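Local structure of MNMC2 (Aquifex aeolicus, 3VYW) at residues 37-42 and 291-296; 97-102 and 183-188; 219-224 and 261-266; 230-235 and 253-258. The protein transfers a methyl group from S-adenosylmethionine to a modified wobble uridine of tRNA, working without the oxidase domain usually fused to such enzymes. One frame throughout, in Å; residues are numbered along the deposited sequence.

Contacts 2, 3 and 4 belong to the central mixed sheet of a Rossmann-like methyltransferase, whereas contact 1 lies apart from it, joining the loop after helix 24-37 to C-terminal helix 292-303. Along the chain, contact 1 encloses the others: contact 2 closes before contact 3 opens, and contact 4 is nested within contact 3. Strands 187-192, 220-224 and 253-258 are successive neighbours in the sheet. They join contact 2 to contact 3, centres 16 Å apart, and contact 3 to contact 4, centres 9 Å apart. Contacts 1 and 2, with centres 30 Å apart, lie on opposite sides of the chain's centre. Their side chains nevertheless come within about 8 Å and 10 Å of bound S-adenosylmethionine.

Contact 1 of 4, residues 37-42 and 291-296; sequences FAYNPE and EPLEIL
Residues 37-42 leave helix 24-37, Ala38 being the first to abandon helical torsions, and pass alongside the first turn of helix 292-303. The backbones come nearest where Ala38 CA lies 7.3 Å from Leu293 CA, a gap filled by side chains. Glu291 holds the N-cap position of helix 292-303, and its backbone N makes a weak hydrogen bond to Glu294 OE1. Across the contact everything is apolar. Leu293 and Leu296, three residues apart, turn their branches to the same loop. In Leu296, CG stands anti to the backbone N (chi1 178°), which brings CD2 within 4.0 Å of Ala38 CB and 3.9 Å of Ala38 CA. Leu293 instead has CG anti to its carbonyl carbon, and its CD2 lies beside that of Leu296, 4.1 Å from Ala38 CB, so the Ala38 methyl rests over the notch between the two leucine branches. The same Leu293 CD2 meets Tyr39 CE2 at 4.0 Å, the two side chains crossing obliquely. Tyr39 is placed there by the crowded rotamer, with CG between backbone N and carbonyl carbon (chi1 74°). Farther along, the ring of Pro41 brings CG to 4.4 Å from Leu293 CD1. Phe34 also touches both leucines, while Arg3 binds the carbonyls of Ala38 and Tyr39. This is loop-on-helix packing that joins N-terminal and C-terminal elements beside the cofactor site: the Tyr39 side chain lies about 7 Å from those of Asn200 and Glu202, which bind S-adenosylmethionine.

Contact 2 of 4, residues 97-102 and 183-188; sequences VIRILD and ENFKAD
Arg99 on strand 97-103 has its CB directed at residues 183-188, and that atom touches Phe185 CZ at 3.6 Å. Arg99 CG, anti to the carbonyl carbon, passes 4.0 Å from Asp188 OD2. From CG to NE the chain is extended, so Arg99 CD slides along the phenylalanine and reaches Phe185 CE1 at 3.7 Å. NE then turns to a salt bridge with Glu128 on strand 126-133. The guanidinium plane stands 84° from the Phe185 ring, ruling out stacking, and Val97 CG1 lies 3.9 Å above the guanidinium, over its centre. Arg99 NH1 remains 4.5 Å from Asp188 OD2, too far for a salt bridge, though the charge probably still favours the carboxylate. That oxygen is held by the backbone instead: Arg99 N donates, over 3.1 Å and almost straight at 170°, to Asp188 OD2, which receives it on its anti lone pair. In return Asp188 N makes a bent, weak bond to Arg99 O. Asp188 OD1 is gripped by Arg95, so both carboxylate oxygens have partners. On the apolar side, Leu101 CB packs on Ala187 CB at 3.8 Å. The short segments run 100° apart because the loop enters steeply before the chain bends at Asp188; beyond it, Arg99 pairs with Ala189 as strand 187-192 joins strand 97-103. These are the adjacent parallel strands at the middle of the Rossmann-like methyltransferase sheet.

Contact 3 of 4, residues 219-224 and 261-266; sequences KGYWVS and APVPPM
Strand 220-224 is an inner strand of the Rossmann-like methyltransferase sheet, and residues 261-266 form the connecting loop that follows its antiparallel neighbour, strand 253-258. Ala261 comes first and closest, its CA 4.7 Å from that of Lys219. Its methyl group points towards residues 219-221, Ala261 CB lying 3.6 Å from Lys219 O and 3.2 Å from Tyr221 OH. Ser258 OG fixes this corner, bonding both to Ala261 N and to Gly220 O. Pro262 supplies the polar grip. The Tyr221 side chain leaves the strand with CG anti to its carbonyl carbon (chi1 -74°) and extends towards the connecting loop, so that its hydroxyl donates a hydrogen bond to Pro262 O over a short 2.6 Å. The carbonyl accepts it in its own plane, on a lone pair, with a C=O...donor angle of 138°, and the oxygen also lies at the edge of the phenol ring. The Pro262 ring borders the hydroxyl too, Tyr221 OH being 3.7 Å from Pro262 CD. A phenylalanine here would lack that hydroxyl and would probably leave Pro262 O without this donor, loosening the loop's hold on the strand. Val263 adds a looser touch, its CG1 4.5 Å from Tyr221 CE2. From there the chain moves away from the strand towards helix 268-276, and at its end Met266, present as selenomethionine, sets its SE atom 3.7 Å from Arg232 NH1 of helix 229-237.

Contact 4 of 4, residues 230-235 and 253-258; sequences SVRKSL and KGTVAS
Helix 230-235 lies over strand 253-258 with the two axes 10.4 Å apart at closest and their directions only 11° from parallel. Arg232 carries the polar part. Its CG stands beside the backbone N, anti to the carbonyl carbon, and the chain runs extended from CG to NE, bringing the guanidinium over to the strand. Arg232 NE donates to Thr255 OG1 at 2.9 Å, near the guanidinium plane, with an angle of 143° at the hydrogen. Arg232 NH2 adds two weak bonds, to the same Thr255 OG1 at 3.1 Å and, at the guanidinium edge, to Gly254 O at 3.2 Å. Thr255 OG1 also bonds to Ser226 O, and Arg232 NH1 forms a salt bridge with Glu270. A leucine here would remove these donors and would probably cost Thr255 OG1 and Gly254 O their bonds from the helix and Glu270 its salt bridge. One turn later, Leu235 CD2 packs on Ala257 CB at 4.2 Å. The helix belongs to a beta-alpha-beta crossover between strands 220-224 and 241-246, and strand 253-258 lies between those two, so Leu235 also meets Trp222 and Val242 on either side.

Contact 1 of 4, residues 37-42 and 291-296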
# COMPACT_ATOMS: atom_id res chain seq x y z
N PHE A 37 -0.09 -10.86 14.97
CA PHE A 37 -0.12 -9.92 13.87
C PHE A 37 1.17 -9.46 13.26
O PHE A 37 1.17 -8.94 12.22
CB PHE A 37 -0.89 -8.68 14.26
CG PHE A 37 -2.31 -8.91 14.52
CD1 PHE A 37 -2.94 -8.25 15.50
CD2 PHE A 37 -3.00 -9.80 13.79
CE1 PHE A 37 -4.25 -8.49 15.76
CE2 PHE A 37 -4.31 -10.03 14.02
CZ PHE A 37 -4.94 -9.37 15.01
N ALA A 38 2.27 -9.63 13.96
CA ALA A 38 3.55 -9.14 13.48
C ALA A 38 4.13 -9.97 12.39
O ALA A 38 3.75 -11.07 12.19
CB ALA A 38 4.53 -8.99 14.61
N TYR A 39 5.07 -9.41 11.68
CA TYR A 39 5.78 -10.11 10.65
C TYR A 39 6.97 -10.92 11.15
O TYR A 39 7.11 -11.15 12.32
CB TYR A 39 6.15 -9.19 9.51
CG TYR A 39 7.26 -8.25 9.79
CD1 TYR A 39 7.76 -7.47 8.81
CD2 TYR A 39 7.79 -8.15 11.03
CE1 TYR A 39 8.78 -6.60 9.06
CE2 TYR A 39 8.81 -7.30 11.28
CZ TYR A 39 9.29 -6.53 10.29
OH TYR A 39 10.31 -5.68 10.52
N ASN A 40 7.78 -11.41 10.24
CA ASN A 40 8.90 -12.19 10.63
C ASN A 40 10.23 -11.48 10.44
O ASN A 40 10.88 -11.68 9.46
CB ASN A 40 8.91 -13.48 9.83
CG ASN A 40 7.55 -13.91 9.38
OD1 ASN A 40 6.72 -14.22 10.17
ND2 ASN A 40 7.36 -13.97 8.12
N PRO A 41 10.67 -10.77 11.45
CA PRO A 41 11.88 -9.96 11.45
C PRO A 41 13.15 -10.75 11.23
O PRO A 41 14.09 -10.24 10.72
CB PRO A 41 11.90 -9.38 12.86
CG PRO A 41 10.60 -9.72 13.44
CD PRO A 41 10.18 -10.97 12.81
N GLU A 42 13.16 -11.99 11.67
CA GLU A 42 14.27 -12.88 11.43
C GLU A 42 14.49 -13.25 9.96
O GLU A 42 15.60 -13.41 9.54
CB GLU A 42 14.20 -14.10 12.34
CG GLU A 42 13.04 -15.04 12.06
CD GLU A 42 11.67 -14.47 12.37
OE1 GLU A 42 10.68 -15.07 11.96
OE2 GLU A 42 11.58 -13.45 13.03
N GLU A 291 10.11 2.75 14.31
CA GLU A 291 10.22 1.39 13.89
C GLU A 291 8.87 0.80 13.64
O GLU A 291 7.96 1.07 14.34
CB GLU A 291 10.91 0.56 14.95
CG GLU A 291 12.35 0.88 15.17
CD GLU A 291 13.16 -0.36 15.35
OE1 GLU A 291 13.38 -1.05 14.36
OE2 GLU A 291 13.56 -0.68 16.47
N PRO A 292 8.79 -0.03 12.65
CA PRO A 292 7.53 -0.60 12.24
C PRO A 292 6.93 -1.43 13.32
O PRO A 292 5.77 -1.37 13.48
CB PRO A 292 7.94 -1.47 11.08
CG PRO A 292 9.05 -0.71 10.48
CD PRO A 292 9.74 0.05 11.55
N LEU A 293 7.71 -2.17 14.05
CA LEU A 293 7.14 -3.00 15.08
C LEU A 293 6.50 -2.17 16.12
O LEU A 293 5.53 -2.56 16.69
CB LEU A 293 8.17 -3.91 15.68
CG LEU A 293 8.42 -5.07 14.76
CD1 LEU A 293 9.59 -5.85 15.28
CD2 LEU A 293 7.19 -5.92 14.64
N GLU A 294 7.10 -1.04 16.36
CA GLU A 294 6.68 -0.07 17.34
C GLU A 294 5.35 0.55 17.03
O GLU A 294 4.59 0.82 17.89
CB GLU A 294 7.74 1.01 17.45
CG GLU A 294 8.74 0.77 18.55
CD GLU A 294 9.96 1.63 18.43
OE1 GLU A 294 9.92 2.62 17.73
OE2 GLU A 294 10.96 1.32 19.05
N ILE A 295 5.14 0.84 15.77
CA ILE A 295 3.94 1.44 15.29
C ILE A 295 2.82 0.49 15.51
O ILE A 295 1.76 0.87 15.87
CB ILE A 295 4.06 1.76 13.81
CG1 ILE A 295 4.99 2.94 13.63
CG2 ILE A 295 2.71 2.06 13.23
CD1 ILE A 295 5.47 3.17 12.24
N LEU A 296 3.08 -0.76 15.28
CA LEU A 296 2.15 -1.79 15.58
C LEU A 296 1.86 -1.91 17.05
O LEU A 296 0.74 -2.07 17.42
CB LEU A 296 2.65 -3.12 15.02
CG LEU A 296 1.83 -4.39 15.27
CD1 LEU A 296 0.44 -4.29 14.73
CD2 LEU A 296 2.48 -5.60 14.69

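Contact 2 of 4, residues 97-102 and 183-188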
# COMPACT_ATOMS: atom_id res chain seq x y z
N VAL A 97 -1.88 14.22 -19.99
CA VAL A 97 -0.95 13.72 -19.02
C VAL A 97 -1.66 13.05 -17.89
O VAL A 97 -2.66 13.52 -17.45
CB VAL A 97 -0.10 14.85 -18.48
CG1 VAL A 97 0.98 14.32 -17.57
CG2 VAL A 97 0.52 15.56 -19.66
N ILE A 98 -1.13 11.94 -17.44
CA ILE A 98 -1.65 11.28 -16.29
C ILE A 98 -0.52 11.11 -15.31
O ILE A 98 0.52 10.68 -15.68
CB ILE A 98 -2.22 9.92 -16.66
CG1 ILE A 98 -3.60 10.08 -17.25
CG2 ILE A 98 -2.37 9.05 -15.45
CD1 ILE A 98 -4.63 10.42 -16.22
N ARG A 99 -0.75 11.45 -14.06
CA ARG A 99 0.24 11.26 -13.03
C ARG A 99 -0.12 10.19 -12.01
O ARG A 99 -1.15 10.24 -11.40
CB ARG A 99 0.46 12.56 -12.31
CG ARG A 99 0.47 13.76 -13.22
CD ARG A 99 1.28 14.86 -12.61
NE ARG A 99 1.63 15.88 -13.57
CZ ARG A 99 0.76 16.56 -14.29
NH1 ARG A 99 -0.52 16.33 -14.16
NH2 ARG A 99 1.17 17.48 -15.14
N ILE A 100 0.77 9.25 -11.81
CA ILE A 100 0.56 8.23 -10.82
C ILE A 100 1.59 8.25 -9.73
O ILE A 100 2.76 8.26 -9.98
CB ILE A 100 0.62 6.85 -11.45
CG1 ILE A 100 -0.38 6.76 -12.56
CG2 ILE A 100 0.37 5.80 -10.40
CD1 ILE A 100 -0.33 5.45 -13.27
N LEU A 101 1.13 8.22 -8.50
CA LEU A 101 1.97 8.08 -7.35
C LEU A 101 1.92 6.63 -6.97
O LEU A 101 0.91 6.12 -6.67
CB LEU A 101 1.40 8.93 -6.23
CG LEU A 101 2.32 9.72 -5.35
CD1 LEU A 101 1.98 9.61 -3.89
CD2 LEU A 101 3.72 9.28 -5.58
N ASP A 102 3.04 5.94 -7.02
CA ASP A 102 3.04 4.53 -6.77
C ASP A 102 3.72 4.18 -5.48
O ASP A 102 4.88 4.37 -5.35
CB ASP A 102 3.76 3.83 -7.90
CG ASP A 102 3.51 2.39 -7.93
OD1 ASP A 102 2.39 2.00 -7.69
OD2 ASP A 102 4.43 1.61 -8.20
N GLU A 183 7.59 17.38 -4.73
CA GLU A 183 6.95 18.65 -4.68
C GLU A 183 6.42 18.91 -6.05
O GLU A 183 6.89 18.37 -7.01
CB GLU A 183 7.97 19.71 -4.27
CG GLU A 183 8.19 19.79 -2.77
CD GLU A 183 9.63 20.04 -2.38
OE1 GLU A 183 10.43 20.46 -3.22
OE2 GLU A 183 9.98 19.81 -1.21
N ASN A 184 5.39 19.72 -6.14
CA ASN A 184 4.86 20.11 -7.42
C ASN A 184 4.29 18.95 -8.20
O ASN A 184 4.25 18.97 -9.41
CB ASN A 184 5.93 20.83 -8.21
CG ASN A 184 6.59 21.94 -7.43
OD1 ASN A 184 5.94 22.89 -7.02
ND2 ASN A 184 7.88 21.83 -7.21
N PHE A 185 3.84 17.94 -7.50
CA PHE A 185 3.21 16.80 -8.13
C PHE A 185 1.85 16.59 -7.49
O PHE A 185 1.76 16.35 -6.32
CB PHE A 185 4.11 15.60 -7.86
CG PHE A 185 3.80 14.39 -8.67
CD1 PHE A 185 4.18 14.31 -9.97
CD2 PHE A 185 3.21 13.31 -8.10
CE1 PHE A 185 3.93 13.20 -10.70
CE2 PHE A 185 2.95 12.19 -8.83
CZ PHE A 185 3.31 12.13 -10.13
N LYS A 186 0.77 16.68 -8.25
CA LYS A 186 -0.51 16.24 -7.75
C LYS A 186 -1.01 15.06 -8.57
O LYS A 186 -1.40 15.22 -9.70
CB LYS A 186 -1.53 17.36 -7.81
CG LYS A 186 -1.18 18.60 -7.05
CD LYS A 186 -1.11 18.34 -5.57
CE LYS A 186 -1.58 19.54 -4.77
NZ LYS A 186 -0.90 19.68 -3.46
N ALA A 187 -0.97 13.88 -7.99
CA ALA A 187 -1.30 12.67 -8.70
C ALA A 187 -2.74 12.49 -9.05
O ALA A 187 -3.60 12.83 -8.31
CB ALA A 187 -0.81 11.48 -7.91
N ASP A 188 -2.99 12.01 -10.25
CA ASP A 188 -4.28 11.49 -10.64
C ASP A 188 -4.69 10.22 -9.95
O ASP A 188 -5.84 10.02 -9.68
CB ASP A 188 -4.38 11.37 -12.13
CG ASP A 188 -4.37 12.67 -12.79
OD1 ASP A 188 -5.32 13.42 -12.57
OD2 ASP A 188 -3.43 12.98 -13.50

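Contact 3 of 4, residues 219-224 and 261-266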
# COMPACT_ATOMS: atom_id res chain seq x y z
N LYS A 219 -9.35 15.59 -7.41
CA LYS A 219 -10.26 14.75 -8.13
C LYS A 219 -9.62 13.43 -8.39
O LYS A 219 -10.17 12.61 -9.05
CB LYS A 219 -10.67 15.39 -9.44
CG LYS A 219 -11.46 16.66 -9.26
CD LYS A 219 -12.91 16.36 -9.05
CE LYS A 219 -13.71 17.63 -8.92
NZ LYS A 219 -15.09 17.32 -8.47
N GLY A 220 -8.42 13.26 -7.89
CA GLY A 220 -7.72 12.02 -7.95
C GLY A 220 -8.24 11.00 -6.98
O GLY A 220 -8.84 11.32 -5.99
N TYR A 221 -7.92 9.75 -7.27
CA TYR A 221 -8.33 8.58 -6.54
C TYR A 221 -7.17 7.83 -5.89
O TYR A 221 -6.15 7.66 -6.46
CB TYR A 221 -9.06 7.64 -7.49
CG TYR A 221 -10.43 8.10 -7.85
CD1 TYR A 221 -10.66 8.82 -8.98
CD2 TYR A 221 -11.49 7.83 -7.04
CE1 TYR A 221 -11.91 9.25 -9.30
CE2 TYR A 221 -12.74 8.25 -7.36
CZ TYR A 221 -12.94 8.96 -8.49
OH TYR A 221 -14.20 9.38 -8.79
N TRP A 222 -7.39 7.39 -4.67
CA TRP A 222 -6.44 6.60 -3.96
C TRP A 222 -6.95 5.21 -3.89
O TRP A 222 -8.04 5.00 -3.48
CB TRP A 222 -6.30 7.18 -2.58
CG TRP A 222 -5.42 6.46 -1.62
CD1 TRP A 222 -4.17 6.81 -1.23
CD2 TRP A 222 -5.73 5.29 -0.81
NE1 TRP A 222 -3.70 5.97 -0.31
CE2 TRP A 222 -4.57 5.03 -0.02
CE3 TRP A 222 -6.80 4.45 -0.70
CZ2 TRP A 222 -4.50 3.98 0.85
CZ3 TRP A 222 -6.71 3.39 0.16
CH2 TRP A 222 -5.59 3.16 0.92
N VAL A 223 -6.16 4.24 -4.31
CA VAL A 223 -6.62 2.88 -4.37
C VAL A 223 -5.74 1.86 -3.68
O VAL A 223 -4.55 1.95 -3.69
CB VAL A 223 -6.87 2.43 -5.82
CG1 VAL A 223 -7.97 3.23 -6.43
CG2 VAL A 223 -5.63 2.55 -6.65
N SER A 224 -6.36 0.89 -3.05
CA SER A 224 -5.64 -0.20 -2.48
C SER A 224 -6.48 -1.43 -2.45
O SER A 224 -7.67 -1.36 -2.45
CB SER A 224 -5.17 0.17 -1.09
OG SER A 224 -4.46 -0.88 -0.52
N ALA A 261 -13.63 13.64 -5.68
CA ALA A 261 -14.36 12.87 -6.67
C ALA A 261 -15.30 11.85 -6.06
O ALA A 261 -15.25 11.60 -4.90
CB ALA A 261 -13.42 12.22 -7.64
N PRO A 262 -16.18 11.28 -6.85
CA PRO A 262 -17.12 10.30 -6.35
C PRO A 262 -16.52 8.95 -6.12
O PRO A 262 -15.67 8.52 -6.85
CB PRO A 262 -18.17 10.22 -7.45
CG PRO A 262 -17.58 10.90 -8.60
CD PRO A 262 -16.71 11.95 -8.03
N VAL A 263 -17.03 8.28 -5.10
CA VAL A 263 -16.58 6.98 -4.74
C VAL A 263 -17.77 6.08 -4.60
O VAL A 263 -18.82 6.53 -4.22
CB VAL A 263 -15.81 7.01 -3.43
CG1 VAL A 263 -14.87 8.18 -3.41
CG2 VAL A 263 -16.74 7.09 -2.27
N PRO A 264 -17.59 4.84 -4.97
CA PRO A 264 -18.60 3.80 -4.85
C PRO A 264 -18.77 3.58 -3.41
O PRO A 264 -17.85 3.81 -2.72
CB PRO A 264 -17.91 2.59 -5.46
CG PRO A 264 -16.48 2.91 -5.46
CD PRO A 264 -16.41 4.36 -5.69
N PRO A 265 -19.92 3.12 -2.94
CA PRO A 265 -20.17 3.07 -1.52
C PRO A 265 -20.49 1.74 -0.83
O PRO A 265 -20.98 0.77 -1.33
CB PRO A 265 -21.27 4.09 -1.35
CG PRO A 265 -21.82 4.31 -2.71
CD PRO A 265 -21.14 3.40 -3.66
N MSE A 266 -19.69 2.00 0.30
CA MSE A 266 -19.58 0.92 1.21
C MSE A 266 -21.04 0.68 1.69
O MSE A 266 -21.88 1.53 1.58
CB MSE A 266 -18.85 1.26 2.58
CG MSE A 266 -17.55 2.08 2.32
SE MSE A 266 -16.52 2.22 3.96
CE MSE A 266 -17.30 3.60 4.93

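Contact 4 of 4, residues 230-235 and 253-258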
# COMPACT_ATOMS: atom_id res chain seq x y z
N SER A 230 -8.44 0.41 10.18
CA SER A 230 -7.54 1.43 10.60
C SER A 230 -7.19 2.36 9.47
O SER A 230 -7.19 3.54 9.62
CB SER A 230 -6.30 0.79 11.18
OG SER A 230 -5.33 1.72 11.53
N VAL A 231 -6.92 1.82 8.32
CA VAL A 231 -6.67 2.62 7.17
C VAL A 231 -7.85 3.47 6.75
O VAL A 231 -7.71 4.60 6.46
CB VAL A 231 -6.21 1.76 6.01
CG1 VAL A 231 -5.86 2.62 4.83
CG2 VAL A 231 -5.04 0.94 6.41
N ARG A 232 -9.03 2.91 6.72
CA ARG A 232 -10.18 3.67 6.36
C ARG A 232 -10.51 4.80 7.29
O ARG A 232 -10.95 5.83 6.88
CB ARG A 232 -11.38 2.77 6.21
CG ARG A 232 -11.26 1.85 5.06
CD ARG A 232 -12.48 1.02 4.92
NE ARG A 232 -12.56 0.57 3.56
CZ ARG A 232 -13.45 -0.28 3.12
NH1 ARG A 232 -14.32 -0.77 3.95
NH2 ARG A 232 -13.47 -0.65 1.88
N LYS A 233 -10.33 4.56 8.57
CA LYS A 233 -10.56 5.55 9.56
C LYS A 233 -9.60 6.69 9.42
O LYS A 233 -9.94 7.79 9.64
CB LYS A 233 -10.56 4.93 10.95
CG LYS A 233 -10.56 5.89 12.11
CD LYS A 233 -11.92 5.99 12.74
CE LYS A 233 -11.85 6.70 14.07
NZ LYS A 233 -11.98 5.77 15.19
N SER A 234 -8.37 6.41 9.08
CA SER A 234 -7.37 7.42 8.81
C SER A 234 -7.69 8.27 7.57
O SER A 234 -7.49 9.44 7.57
CB SER A 234 -6.02 6.76 8.65
OG SER A 234 -5.42 6.54 9.86
N LEU A 235 -8.17 7.65 6.53
CA LEU A 235 -8.52 8.36 5.35
C LEU A 235 -9.66 9.32 5.59
O LEU A 235 -9.66 10.38 5.09
CB LEU A 235 -8.85 7.40 4.23
CG LEU A 235 -7.71 6.66 3.58
CD1 LEU A 235 -8.20 5.41 2.94
CD2 LEU A 235 -7.03 7.49 2.53
N LYS A 253 -13.03 -6.89 -0.54
CA LYS A 253 -13.15 -5.66 -1.26
C LYS A 253 -11.98 -4.77 -0.98
O LYS A 253 -11.33 -4.93 -0.00
CB LYS A 253 -14.40 -4.93 -0.84
CG LYS A 253 -15.62 -5.78 -0.78
CD LYS A 253 -16.80 -4.98 -0.28
CE LYS A 253 -17.66 -4.49 -1.42
NZ LYS A 253 -18.73 -3.58 -0.96
N GLY A 254 -11.74 -3.83 -1.87
CA GLY A 254 -10.71 -2.85 -1.76
C GLY A 254 -11.21 -1.51 -1.33
O GLY A 254 -12.33 -1.35 -1.04
N THR A 255 -10.33 -0.54 -1.31
CA THR A 255 -10.73 0.77 -0.91
C THR A 255 -10.46 1.76 -1.98
O THR A 255 -9.47 1.71 -2.62
CB THR A 255 -10.07 1.16 0.41
OG1 THR A 255 -10.61 0.37 1.43
CG2 THR A 255 -10.42 2.52 0.75
N VAL A 256 -11.40 2.65 -2.18
CA VAL A 256 -11.28 3.72 -3.12
C VAL A 256 -11.51 5.02 -2.40
O VAL A 256 -12.46 5.15 -1.70
CB VAL A 256 -12.29 3.60 -4.22
CG1 VAL A 256 -11.86 4.40 -5.41
CG2 VAL A 256 -12.46 2.16 -4.62
N ALA A 257 -10.61 5.96 -2.57
CA ALA A 257 -10.71 7.22 -1.88
C ALA A 257 -10.52 8.41 -2.79
O ALA A 257 -9.80 8.37 -3.73
CB ALA A 257 -9.73 7.26 -0.74
N SER A 258 -11.22 9.48 -2.50
CA SER A 258 -10.95 10.72 -3.15
C SER A 258 -11.32 11.83 -2.24
O SER A 258 -12.23 11.72 -1.48
CB SER A 258 -11.74 10.82 -4.43
OG SER A 258 -11.57 12.07 -5.00